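Long-range contact in phosphoglycerol transferase (Streptococcus pyogenes, PDB 5U9Z), which probably transfers glycerol phosphate onto the rhamnose polysaccharide of the group A carbohydrate, using a manganese-binding, sulfatase-like domain of the alkaline phosphatase superfamily: residues A[39-44]-A[200-205]. Numbering follows the deposited sequence.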
ATOM      1  N   THR A  39       9.844 -11.986   5.904  1.00 64.99           N
ATOM      2  CA  THR A  39       8.558 -12.228   5.268  1.00 65.16           C
ATOM      3  C   THR A  39       7.757 -10.933   5.326  1.00 62.81           C
ATOM      4  O   THR A  39       7.553 -10.373   6.408  1.00 61.78           O
ATOM      5  CB  THR A  39       7.819 -13.373   5.963  1.00 66.94           C
ATOM      6  OG1 THR A  39       8.416 -14.622   5.592  1.00 67.99           O
ATOM      7  CG2 THR A  39       6.353 -13.394   5.582  1.00 64.60           C
ATOM      8  N   VAL A  40       7.318 -10.450   4.166  1.00 60.08           N
ATOM      9  CA  VAL A  40       6.670  -9.150   4.048  1.00 58.88           C
ATOM     10  C   VAL A  40       5.218  -9.351   3.638  1.00 56.19           C
ATOM     11  O   VAL A  40       4.917 -10.141   2.736  1.00 54.87           O
ATOM     12  CB  VAL A  40       7.412  -8.250   3.041  1.00 58.66           C
ATOM     13  CG1 VAL A  40       6.680  -6.935   2.848  1.00 57.26           C
ATOM     14  CG2 VAL A  40       8.835  -7.997   3.523  1.00 57.65           C
ATOM     15  N   ILE A  41       4.322  -8.626   4.302  1.00 52.66           N
ATOM     16  CA  ILE A  41       2.888  -8.695   4.049  1.00 51.28           C
ATOM     17  C   ILE A  41       2.422  -7.291   3.682  1.00 49.77           C
ATOM     18  O   ILE A  41       2.412  -6.392   4.534  1.00 49.19           O
ATOM     19  CB  ILE A  41       2.120  -9.232   5.265  1.00 51.36           C
ATOM     20  CG1 ILE A  41       2.663 -10.606   5.675  1.00 53.63           C
ATOM     21  CG2 ILE A  41       0.628  -9.319   4.960  1.00 50.46           C
ATOM     22  CD1 ILE A  41       2.173 -11.081   7.019  1.00 52.46           C
ATOM     23  N   TYR A  42       2.053  -7.091   2.417  1.00 50.42           N
ATOM     24  CA  TYR A  42       1.392  -5.860   1.989  1.00 46.87           C
ATOM     25  C   TYR A  42      -0.107  -6.041   2.196  1.00 46.31           C
ATOM     26  O   TYR A  42      -0.737  -6.880   1.544  1.00 46.55           O
ATOM     27  CB  TYR A  42       1.720  -5.530   0.536  1.00 47.56           C
ATOM     28  CG  TYR A  42       3.056  -4.840   0.340  1.00 46.85           C
ATOM     29  CD1 TYR A  42       4.039  -4.891   1.320  1.00 48.07           C
ATOM     30  CD2 TYR A  42       3.329  -4.129  -0.822  1.00 47.80           C
ATOM     31  CE1 TYR A  42       5.255  -4.263   1.144  1.00 47.71           C
ATOM     32  CE2 TYR A  42       4.543  -3.496  -1.004  1.00 47.61           C
ATOM     33  CZ  TYR A  42       5.503  -3.568  -0.017  1.00 47.61           C
ATOM     34  OH  TYR A  42       6.715  -2.943  -0.186  1.00 47.89           O
ATOM     35  N   LEU A  43      -0.675  -5.259   3.109  1.00 44.73           N
ATOM     36  CA  LEU A  43      -2.039  -5.461   3.590  1.00 45.07           C
ATOM     37  C   LEU A  43      -2.855  -4.204   3.296  1.00 44.48           C
ATOM     38  O   LEU A  43      -2.764  -3.207   4.023  1.00 42.93           O
ATOM     39  CB  LEU A  43      -2.023  -5.798   5.079  1.00 44.99           C
ATOM     40  CG  LEU A  43      -3.303  -6.278   5.760  1.00 45.61           C
ATOM     41  CD1 LEU A  43      -3.974  -7.398   4.990  1.00 46.25           C
ATOM     42  CD2 LEU A  43      -2.958  -6.747   7.167  1.00 52.36           C
ATOM     43  N   LEU A  44      -3.645  -4.257   2.226  1.00 42.84           N
ATOM     44  CA  LEU A  44      -4.537  -3.166   1.845  1.00 40.90           C
ATOM     45  C   LEU A  44      -5.848  -3.346   2.600  1.00 41.14           C
ATOM     46  O   LEU A  44      -6.626  -4.256   2.298  1.00 41.56           O
ATOM     47  CB  LEU A  44      -4.758  -3.161   0.333  1.00 41.69           C
ATOM     48  CG  LEU A  44      -5.459  -1.957  -0.305  1.00 40.01           C
ATOM     49  CD1 LEU A  44      -5.251  -1.980  -1.816  1.00 41.19           C
ATOM     50  CD2 LEU A  44      -6.946  -1.926   0.007  1.00 39.90           C
ATOM     51  N   PHE A 200       3.342 -11.524   0.801  1.00 53.62           N
ATOM     52  CA  PHE A 200       1.889 -11.554   0.702  1.00 53.69           C
ATOM     53  C   PHE A 200       1.379 -10.217   0.180  1.00 49.99           C
ATOM     54  O   PHE A 200       1.736  -9.162   0.716  1.00 48.91           O
ATOM     55  CB  PHE A 200       1.249 -11.845   2.060  1.00 52.37           C
ATOM     56  CG  PHE A 200       1.489 -13.236   2.569  1.00 55.24           C
ATOM     57  CD1 PHE A 200       0.601 -14.256   2.275  1.00 58.20           C
ATOM     58  CD2 PHE A 200       2.588 -13.519   3.364  1.00 57.11           C
ATOM     59  CE1 PHE A 200       0.810 -15.537   2.754  1.00 63.62           C
ATOM     60  CE2 PHE A 200       2.805 -14.798   3.844  1.00 58.57           C
ATOM     61  CZ  PHE A 200       1.913 -15.808   3.539  1.00 59.99           C
ATOM     62  N   SER A 201       0.541 -10.267  -0.855  1.00 49.09           N
ATOM     63  CA  SER A 201      -0.199  -9.104  -1.339  1.00 46.90           C
ATOM     64  C   SER A 201      -1.670  -9.341  -1.018  1.00 46.17           C
ATOM     65  O   SER A 201      -2.311 -10.212  -1.617  1.00 46.78           O
ATOM     66  CB  SER A 201       0.017  -8.887  -2.834  1.00 50.24           C
ATOM     67  OG  SER A 201      -0.603  -7.686  -3.260  1.00 48.08           O
ATOM     68  N   VAL A 202      -2.198  -8.568  -0.072  1.00 44.03           N
ATOM     69  CA  VAL A 202      -3.521  -8.793   0.493  1.00 45.21           C
ATOM     70  C   VAL A 202      -4.401  -7.587   0.196  1.00 44.49           C
ATOM     71  O   VAL A 202      -3.969  -6.438   0.336  1.00 44.18           O
ATOM     72  CB  VAL A 202      -3.439  -9.047   2.014  1.00 44.45           C
ATOM     73  CG1 VAL A 202      -4.799  -9.445   2.569  1.00 44.80           C
ATOM     74  CG2 VAL A 202      -2.402 -10.119   2.322  1.00 47.61           C
ATOM     75  N   ILE A 203      -5.641  -7.856  -0.213  1.00 44.65           N
ATOM     76  CA  ILE A 203      -6.651  -6.829  -0.448  1.00 43.06           C
ATOM     77  C   ILE A 203      -7.925  -7.297   0.242  1.00 43.73           C
ATOM     78  O   ILE A 203      -8.586  -8.229  -0.232  1.00 44.36           O
ATOM     79  CB  ILE A 203      -6.900  -6.584  -1.945  1.00 43.28           C
ATOM     80  CG1 ILE A 203      -5.585  -6.314  -2.675  1.00 41.70           C
ATOM     81  CG2 ILE A 203      -7.869  -5.418  -2.147  1.00 43.29           C
ATOM     82  CD1 ILE A 203      -4.956  -7.554  -3.285  1.00 44.35           C
ATOM     83  N   THR A 204      -8.273  -6.654   1.354  1.00 42.12           N
ATOM     84  CA  THR A 204      -9.435  -7.048   2.137  1.00 43.11           C
ATOM     85  C   THR A 204     -10.725  -6.627   1.433  1.00 44.04           C
ATOM     86  O   THR A 204     -10.713  -5.964   0.390  1.00 43.50           O
ATOM     87  CB  THR A 204      -9.366  -6.439   3.537  1.00 42.79           C
ATOM     88  OG1 THR A 204      -9.554  -5.021   3.451  1.00 42.24           O
ATOM     89  CG2 THR A 204      -8.021  -6.731   4.192  1.00 43.43           C
HETATM   90  N   MSE A 205     -11.859  -7.021   2.014  1.00 42.82           N
HETATM   91  CA  MSE A 205     -13.173  -6.699   1.455  1.00 44.67           C
HETATM   92  C   MSE A 205     -14.233  -6.346   2.502  1.00 42.87           C
HETATM   93  O   MSE A 205     -15.308  -5.862   2.151  1.00 42.42           O
HETATM   94  CB  MSE A 205     -13.689  -7.873   0.615  1.00 46.78           C
HETATM   95  CG  MSE A 205     -13.256  -7.835  -0.837  1.00 50.30           C
HETATM   96 SE   MSE A 205     -14.058  -6.357  -1.845  1.00 51.98          SE
HETATM   97  CE  MSE A 205     -15.839  -7.097  -2.153  1.00 50.06           C
TER
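Ile41 and Phe200 run alongside each other on one face of the sheet, with CG1 of Ile41 3.7 Å from CD2 of the Phe200 ring. The methyl CG2 of Thr39 meets the ring at its rim. CG2 of Ile41 touches both CB of Phe200 (3.9 Å) and CG2 of Val202 (4.1 Å). Further along this apolar face, Leu43 has CG anti to the backbone N (chi1 -170°) and chi2 near 49°, which brings CD1 against CG1 of Val202 at 3.3 Å, closer than carbons normally pack. Helix 181-191 covers this pair through Val184, Ile188 and Tyr185. The other face is mixed: Tyr42 OH bonds to Thr314 OG1 and Ser201 OG to Tyr151 OH, while Leu44 CD2 meets Ile203 CG2 more loosely, at 4.2 Å, and both touch the manganese ligand Thr88 of helix 88-97.

Five backbone hydrogen bonds join the parallel strands: Phe200 N, Val202 N and Thr204 N donate to Val40 O, Tyr42 O and Leu44 O, and Tyr42 N and Leu44 N to Phe200 O and Val202 O. The Leu44 side chain lies about 5 Å from the manganese and also packs on its ligand Asp269, without being a ligand. Thr204 OG1 bonds to the backbone N of Glu46, making Thr204 a second-shell residue, consistent with its holding the backbone of this manganese ligand in place.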